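PDB 2ESN: probable transcriptional regulator from Pseudomonas aeruginosa, which probably regulates transcription as a LysR-type protein, binding DNA through a helix-turn-helix domain and an effector through a periplasmic-binding-protein-like domain. Local coordinates for residues V179-L189 with A261-P272; Y198-V206 with L242-T251. One frame throughout, in Å; residues are numbered along the deposited sequence.

Interaction 1 of 2, residues V179-L189 with A261-P272; sequences VVVARRDHPRL and AEAAGLALYPAP
The Arg184 chain leaves the backbone opposite its own N and bends at chi3 (-78°), which lays its guanidinium over the link between helix 254-264 and strand 266-269, while Tyr269, its CG beside the backbone N, sends its ring past Ala182 to Leu189. Tyr269 belongs to, and Arg184 follows, an antiparallel beta ladder of the probable effector-binding domain, strand 179-183 against 266-269. Val180 and Tyr269 form a hydrogen-bonded pair (Val180 N to Tyr269 O 3.0 Å, Tyr269 N to Val180 O 2.8 Å), and Ala182 with Ala267 repeats the pattern. Val181 faces Leu268 in the non-hydrogen-bonded pair between them; its CG1 packs on Leu266 CD1 at 3.8 Å, on the face covered by helices 236-244 and 254-264. On the other face Leu189 CD1 meets Tyr269 CE2 at 3.6 Å, and Ala182 CB lies at the edge of that ring.

Beyond the ladder, Arg184 N donates to Gly265 O (2.9 Å) from 36° above the carbonyl plane. Gly265, at positive phi, closes the preceding helix in a Schellman motif. One face of the guanidinium rests on Leu266 N and Gly265 C, and NH2 makes a weak bond to Ala261 O. In the guanidinium plane, a water accepts from Arg184 NH1 at 2.8 Å and donates to both Glu262 O and Glu262 OE1.

Interaction 2 of 2, residues Y198-V206 with L242-T251; sequences YLAERHAVV and LAGSTDFLLT
The Tyr198 ring carries His203 CE1 over the centre of one face, 3.3 Å above its plane, and Thr251 OG1 at its edge, in plane, where Tyr198 OH and Thr251 OG1 share a hydrogen bond of 2.6 Å. The imidazole is held at both nitrogens: His203 NE2 donates to Tyr198 O, and ND1 bonds in the ring plane to a water that also bonds Thr251 OG1. Leu249 CB approaches His203 ND1 to 3.7 Å. A second pair of flat groups lies farther along, where Arg202 and Phe248 run side by side in the same direction, Arg202 NH1 reaching Phe248 CZ at 3.7 Å with guanidinium and ring planes 85° apart; Phe248 also has Thr246 CB over one face.

These groups flank a parallel strand pairing, 202-206 with 249-253, inside the alpha/beta domain that probably binds the effector. Two nearly straight bonds define it: Leu249 N to Arg202 O (3.0 Å) and Ala204 N to Leu249 O (2.7 Å). Farther on, a water bridges Ala204 O and Thr251 N. With chi1 -59°, Leu249 directs CD1 against Glu201 CG at 3.6 Å; the Glu201 carboxylate itself has Arg188 as its partner. Ala204 CB packs on Leu242 CD2 at 3.7 Å.

Thr246 forms an ST turn, accepting from Phe248 N, and its hydroxyl donates to Leu242 O, tying the end of helix 236-244 to the loop that leads into strand 249-253. Arg202 NH2 bonds Val130 O of the second subunit. Strand 202-206 lies between strands 228-233 and 249-253, and strand 249-253 in turn pairs with 168-183.

Overall arrangement
Interaction 1 and interaction 2 have centres about 9 Å apart and belong to one mixed sheet: strand 249-253 pairs with both 168-183 and 202-206, and 168-183 pairs with 266-269 as well. In sequence, interaction 2 is nested within the loop that interaction 1 closes. The turn after strand 168-183 provides direct links: Arg188 NE forms a salt bridge with Glu201 OE2 (2.8 Å), and His186 NE2 lies 2.7 Å from Asp247 O, a probable hydrogen bond. Both contacts touch the second subunit; in interaction 2, Asp247 N bonds Gln124 OE1 of that chain. Both lie in the LysR substrate-binding domain, but neither can be assigned to an effector pocket.

Interaction 1 of 2, residues V179-L189 with A261-P272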
# COMPACT_ATOMS: atom_id res chain seq x y z
N VAL C 179 11.55 14.79 -33.84
CA VAL C 179 11.57 15.95 -34.67
C VAL C 179 10.96 17.10 -33.84
O VAL C 179 10.42 16.85 -32.80
CB VAL C 179 10.79 15.74 -36.00
CG1 VAL C 179 11.50 14.74 -36.89
CG2 VAL C 179 9.28 15.34 -35.76
N VAL C 180 11.13 18.34 -34.32
CA VAL C 180 10.60 19.57 -33.74
C VAL C 180 9.38 19.87 -34.59
O VAL C 180 9.44 19.86 -35.82
CB VAL C 180 11.63 20.73 -33.81
CG1 VAL C 180 11.02 22.06 -33.31
CG2 VAL C 180 12.84 20.38 -32.93
N VAL C 181 8.28 20.13 -33.88
CA VAL C 181 7.00 20.37 -34.43
C VAL C 181 6.60 21.78 -34.02
O VAL C 181 6.86 22.18 -32.90
CB VAL C 181 6.03 19.33 -33.75
CG1 VAL C 181 4.62 19.72 -33.93
CG2 VAL C 181 6.35 17.86 -34.24
N ALA C 182 6.03 22.55 -34.96
CA ALA C 182 5.41 23.86 -34.69
C ALA C 182 4.12 23.90 -35.44
O ALA C 182 3.95 23.13 -36.36
CB ALA C 182 6.27 24.97 -35.20
N ARG C 183 3.22 24.82 -35.06
CA ARG C 183 2.08 25.10 -35.93
C ARG C 183 2.62 25.38 -37.35
O ARG C 183 3.77 25.88 -37.54
CB ARG C 183 1.24 26.26 -35.40
CG ARG C 183 1.94 27.65 -35.31
CD ARG C 183 0.91 28.69 -35.66
NE ARG C 183 -0.13 28.76 -34.67
CZ ARG C 183 -1.44 28.66 -34.83
NH1 ARG C 183 -2.17 28.78 -33.74
NH2 ARG C 183 -2.03 28.45 -36.00
N ARG C 184 1.82 25.02 -38.35
CA ARG C 184 2.23 25.12 -39.73
C ARG C 184 2.65 26.55 -40.10
O ARG C 184 3.65 26.76 -40.78
CB ARG C 184 1.08 24.72 -40.66
CG ARG C 184 1.61 24.59 -42.13
CD ARG C 184 0.63 23.88 -43.05
NE ARG C 184 0.74 22.45 -42.78
CZ ARG C 184 -0.23 21.64 -42.36
NH1 ARG C 184 -1.50 22.08 -42.20
NH2 ARG C 184 0.10 20.36 -42.13
N ASP C 185 1.87 27.52 -39.68
CA ASP C 185 2.24 28.95 -39.86
C ASP C 185 2.70 29.63 -38.55
O ASP C 185 1.96 30.37 -37.96
CB ASP C 185 1.05 29.71 -40.42
CG ASP C 185 0.63 29.18 -41.80
OD1 ASP C 185 1.46 28.73 -42.61
OD2 ASP C 185 -0.55 29.16 -42.04
N HIS C 186 3.91 29.33 -38.11
CA HIS C 186 4.40 29.87 -36.84
C HIS C 186 4.92 31.29 -37.16
O HIS C 186 5.60 31.46 -38.18
CB HIS C 186 5.53 28.97 -36.36
CG HIS C 186 6.05 29.32 -34.99
ND1 HIS C 186 6.86 30.42 -34.75
CD2 HIS C 186 5.89 28.71 -33.80
CE1 HIS C 186 7.11 30.50 -33.45
NE2 HIS C 186 6.56 29.45 -32.85
N PRO C 187 4.63 32.30 -36.30
CA PRO C 187 5.01 33.67 -36.72
C PRO C 187 6.50 33.88 -36.95
O PRO C 187 6.85 34.83 -37.65
CB PRO C 187 4.43 34.60 -35.63
CG PRO C 187 4.24 33.70 -34.38
CD PRO C 187 3.98 32.27 -34.97
N ARG C 188 7.37 33.00 -36.44
CA ARG C 188 8.79 33.27 -36.44
C ARG C 188 9.61 32.19 -37.10
O ARG C 188 10.83 32.24 -37.08
CB ARG C 188 9.30 33.55 -35.01
CG ARG C 188 8.86 34.86 -34.38
CD ARG C 188 9.09 34.99 -32.82
NE ARG C 188 8.33 33.99 -32.03
CZ ARG C 188 7.10 34.18 -31.58
NH1 ARG C 188 6.44 35.31 -31.86
NH2 ARG C 188 6.50 33.24 -30.87
N LEU C 189 8.97 31.20 -37.72
CA LEU C 189 9.72 30.20 -38.41
C LEU C 189 9.56 30.39 -39.87
O LEU C 189 8.49 30.13 -40.43
CB LEU C 189 9.31 28.79 -38.00
CG LEU C 189 9.39 28.38 -36.53
CD1 LEU C 189 9.06 26.92 -36.39
CD2 LEU C 189 10.77 28.70 -35.90
N ALA C 261 0.08 15.47 -38.42
CA ALA C 261 0.54 16.72 -39.07
C ALA C 261 -0.64 17.48 -39.68
O ALA C 261 -0.84 18.72 -39.48
CB ALA C 261 1.64 16.42 -40.10
N GLU C 262 -1.49 16.75 -40.36
CA GLU C 262 -2.68 17.41 -40.97
C GLU C 262 -3.78 17.73 -40.01
O GLU C 262 -4.32 18.83 -40.02
CB GLU C 262 -3.24 16.53 -42.11
CG GLU C 262 -2.62 16.84 -43.42
CD GLU C 262 -3.15 18.18 -43.99
OE1 GLU C 262 -4.28 18.62 -43.61
OE2 GLU C 262 -2.42 18.77 -44.82
N ALA C 263 -4.16 16.74 -39.23
CA ALA C 263 -5.21 16.92 -38.20
C ALA C 263 -4.95 18.12 -37.29
O ALA C 263 -5.92 18.82 -36.92
CB ALA C 263 -5.32 15.69 -37.35
N ALA C 264 -3.68 18.32 -36.85
CA ALA C 264 -3.42 19.42 -35.89
C ALA C 264 -2.85 20.67 -36.58
O ALA C 264 -2.58 21.66 -35.90
CB ALA C 264 -2.51 18.96 -34.77
N GLY C 265 -2.62 20.62 -37.89
CA GLY C 265 -2.03 21.78 -38.63
C GLY C 265 -0.54 21.98 -38.27
O GLY C 265 -0.17 23.04 -37.73
N LEU C 266 0.32 21.00 -38.57
CA LEU C 266 1.74 21.12 -38.11
C LEU C 266 2.72 21.16 -39.21
O LEU C 266 2.44 20.57 -40.23
CB LEU C 266 2.15 19.88 -37.26
CG LEU C 266 1.15 19.54 -36.15
CD1 LEU C 266 1.54 18.15 -35.43
CD2 LEU C 266 1.02 20.71 -35.16
N ALA C 267 3.88 21.77 -38.94
CA ALA C 267 5.13 21.58 -39.66
C ALA C 267 6.14 20.73 -38.83
O ALA C 267 6.23 20.84 -37.59
CB ALA C 267 5.73 22.92 -39.96
N LEU C 268 6.88 19.87 -39.49
CA LEU C 268 7.84 19.01 -38.84
C LEU C 268 9.19 19.41 -39.39
O LEU C 268 9.31 19.56 -40.61
CB LEU C 268 7.60 17.55 -39.24
CG LEU C 268 6.52 16.74 -38.48
CD1 LEU C 268 5.17 17.41 -38.52
CD2 LEU C 268 6.42 15.27 -39.05
N TYR C 269 10.17 19.57 -38.49
CA TYR C 269 11.52 20.02 -38.83
C TYR C 269 12.55 19.15 -38.14
O TYR C 269 12.31 18.62 -37.06
CB TYR C 269 11.77 21.40 -38.26
CG TYR C 269 10.84 22.44 -38.80
CD1 TYR C 269 10.90 22.82 -40.15
CD2 TYR C 269 9.88 23.00 -37.98
CE1 TYR C 269 10.03 23.80 -40.64
CE2 TYR C 269 9.01 23.94 -38.45
CZ TYR C 269 9.09 24.36 -39.76
OH TYR C 269 8.22 25.35 -40.23
N PRO C 270 13.73 19.02 -38.76
CA PRO C 270 14.84 18.37 -38.04
C PRO C 270 15.20 19.19 -36.81
O PRO C 270 15.04 20.40 -36.81
CB PRO C 270 15.96 18.33 -39.07
CG PRO C 270 15.53 19.42 -40.13
CD PRO C 270 14.07 19.46 -40.14
N ALA C 271 15.62 18.53 -35.74
CA ALA C 271 16.08 19.24 -34.58
C ALA C 271 17.39 19.95 -34.92
O ALA C 271 18.25 19.35 -35.57
CB ALA C 271 16.30 18.28 -33.42
N PRO C 272 17.58 21.19 -34.42
CA PRO C 272 18.84 21.87 -34.55
C PRO C 272 19.95 21.44 -33.54
O PRO C 272 20.85 22.23 -33.26
CB PRO C 272 18.43 23.31 -34.28
CG PRO C 272 17.40 23.20 -33.25
CD PRO C 272 16.59 22.02 -33.69
O HOH W 1 6.24 26.50 -38.83
O HOH W 2 -4.07 21.01 -41.61

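Interaction 2 of 2, residues Y198-V206 with L242-T251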
# COMPACT_ATOMS: atom_id res chain seq x y z
N TYR C 198 15.07 27.98 -31.90
CA TYR C 198 14.45 27.00 -31.04
C TYR C 198 14.47 27.45 -29.60
O TYR C 198 13.47 27.31 -28.94
CB TYR C 198 15.20 25.68 -31.16
CG TYR C 198 14.73 24.52 -30.27
CD1 TYR C 198 13.78 23.62 -30.74
CD2 TYR C 198 15.32 24.28 -29.00
CE1 TYR C 198 13.36 22.50 -29.95
CE2 TYR C 198 14.93 23.14 -28.21
CZ TYR C 198 13.96 22.24 -28.71
OH TYR C 198 13.56 21.13 -28.01
N LEU C 199 15.59 27.99 -29.11
CA LEU C 199 15.64 28.35 -27.68
C LEU C 199 14.95 29.65 -27.35
O LEU C 199 14.73 29.94 -26.18
CB LEU C 199 17.06 28.34 -27.09
CG LEU C 199 17.75 26.99 -27.21
CD1 LEU C 199 19.20 27.18 -26.87
CD2 LEU C 199 17.08 25.93 -26.29
N ALA C 200 14.59 30.42 -28.40
CA ALA C 200 13.80 31.65 -28.23
C ALA C 200 12.27 31.42 -28.16
O ALA C 200 11.50 32.38 -27.95
CB ALA C 200 14.13 32.63 -29.37
N GLU C 201 11.82 30.18 -28.30
CA GLU C 201 10.38 29.90 -28.12
C GLU C 201 10.06 29.31 -26.75
O GLU C 201 10.95 28.90 -26.03
CB GLU C 201 9.88 28.93 -29.19
CG GLU C 201 9.96 29.43 -30.65
CD GLU C 201 9.15 30.73 -30.88
OE1 GLU C 201 8.04 30.92 -30.27
OE2 GLU C 201 9.67 31.57 -31.66
N ARG C 202 8.79 29.29 -26.37
CA ARG C 202 8.34 28.45 -25.28
C ARG C 202 8.00 27.04 -25.82
O ARG C 202 7.76 26.85 -27.04
CB ARG C 202 7.17 29.12 -24.53
CG ARG C 202 7.54 30.48 -23.86
CD ARG C 202 6.33 31.19 -23.34
NE ARG C 202 5.95 30.64 -22.04
CZ ARG C 202 4.70 30.53 -21.57
NH1 ARG C 202 3.64 30.92 -22.31
NH2 ARG C 202 4.48 30.01 -20.34
N HIS C 203 7.99 26.07 -24.92
CA HIS C 203 8.03 24.69 -25.30
C HIS C 203 6.97 23.88 -24.60
O HIS C 203 6.65 24.15 -23.42
CB HIS C 203 9.40 24.09 -25.05
CG HIS C 203 10.46 24.61 -25.95
ND1 HIS C 203 10.86 23.95 -27.08
CD2 HIS C 203 11.20 25.75 -25.90
CE1 HIS C 203 11.80 24.65 -27.69
NE2 HIS C 203 12.03 25.74 -26.99
N ALA C 204 6.39 22.91 -25.33
CA ALA C 204 5.48 21.94 -24.72
C ALA C 204 6.33 20.71 -24.46
O ALA C 204 7.13 20.35 -25.28
CB ALA C 204 4.32 21.59 -25.64
N VAL C 205 6.15 20.05 -23.32
CA VAL C 205 7.06 18.94 -22.99
C VAL C 205 6.25 17.76 -22.49
O VAL C 205 5.29 17.92 -21.74
CB VAL C 205 8.09 19.40 -21.90
CG1 VAL C 205 8.90 18.25 -21.40
CG2 VAL C 205 9.03 20.48 -22.51
N VAL C 206 6.58 16.58 -22.99
CA VAL C 206 5.84 15.38 -22.67
C VAL C 206 6.57 14.62 -21.53
O VAL C 206 7.70 14.24 -21.67
CB VAL C 206 5.69 14.50 -23.92
CG1 VAL C 206 5.00 13.16 -23.57
CG2 VAL C 206 4.86 15.22 -24.99
N LEU C 242 -1.82 20.71 -29.06
CA LEU C 242 -1.41 21.93 -28.38
C LEU C 242 -0.45 22.78 -29.25
O LEU C 242 -0.62 23.98 -29.43
CB LEU C 242 -0.76 21.55 -27.03
CG LEU C 242 0.01 22.71 -26.32
CD1 LEU C 242 -0.99 23.84 -25.90
CD2 LEU C 242 0.72 22.15 -25.09
N ALA C 243 0.57 22.14 -29.78
CA ALA C 243 1.53 22.77 -30.72
C ALA C 243 0.95 23.41 -31.98
O ALA C 243 1.52 24.40 -32.50
CB ALA C 243 2.57 21.76 -31.11
N GLY C 244 -0.14 22.81 -32.52
CA GLY C 244 -0.89 23.34 -33.66
C GLY C 244 -1.77 24.54 -33.35
O GLY C 244 -2.16 25.25 -34.27
N SER C 245 -2.07 24.79 -32.07
CA SER C 245 -2.84 25.97 -31.66
C SER C 245 -2.02 27.05 -30.93
O SER C 245 -2.60 28.01 -30.50
CB SER C 245 -4.07 25.62 -30.82
OG SER C 245 -5.08 25.04 -31.66
N THR C 246 -0.70 26.95 -30.90
CA THR C 246 0.10 27.96 -30.23
C THR C 246 1.41 28.16 -30.92
O THR C 246 1.75 27.47 -31.94
CB THR C 246 0.43 27.50 -28.78
OG1 THR C 246 1.17 26.29 -28.90
CG2 THR C 246 -0.82 27.27 -27.93
N ASP C 247 2.21 29.08 -30.33
CA ASP C 247 3.53 29.28 -30.87
C ASP C 247 4.52 28.34 -30.22
O ASP C 247 5.73 28.38 -30.53
CB ASP C 247 3.99 30.75 -30.74
CG ASP C 247 3.04 31.70 -31.48
OD1 ASP C 247 2.34 31.22 -32.40
OD2 ASP C 247 2.95 32.88 -31.13
N PHE C 248 4.00 27.44 -29.38
CA PHE C 248 4.92 26.54 -28.68
C PHE C 248 5.54 25.52 -29.57
O PHE C 248 4.87 24.98 -30.46
CB PHE C 248 4.24 25.85 -27.51
CG PHE C 248 3.55 26.79 -26.54
CD1 PHE C 248 2.56 26.30 -25.73
CD2 PHE C 248 3.91 28.13 -26.41
CE1 PHE C 248 1.91 27.10 -24.80
CE2 PHE C 248 3.25 28.98 -25.47
CZ PHE C 248 2.27 28.46 -24.66
N LEU C 249 6.79 25.17 -29.28
CA LEU C 249 7.44 24.11 -29.97
C LEU C 249 7.36 22.79 -29.16
O LEU C 249 7.30 22.82 -27.92
CB LEU C 249 8.89 24.51 -30.22
CG LEU C 249 9.10 25.80 -31.05
CD1 LEU C 249 10.57 25.97 -31.37
CD2 LEU C 249 8.32 25.70 -32.37
N LEU C 250 7.37 21.65 -29.86
CA LEU C 250 7.28 20.37 -29.22
C LEU C 250 8.30 19.49 -29.88
O LEU C 250 8.39 19.46 -31.10
CB LEU C 250 5.86 19.77 -29.35
CG LEU C 250 5.70 18.25 -29.05
CD1 LEU C 250 5.81 17.97 -27.53
CD2 LEU C 250 4.35 17.71 -29.58
N THR C 251 9.08 18.75 -29.11
CA THR C 251 10.11 17.85 -29.71
C THR C 251 9.61 16.42 -29.43
O THR C 251 9.56 16.00 -28.27
CB THR C 251 11.51 18.11 -29.11
OG1 THR C 251 11.75 19.56 -29.08
CG2 THR C 251 12.60 17.30 -29.90
O HOH W 3 10.21 21.35 -27.83
O HOH W 4 9.20 18.87 -26.24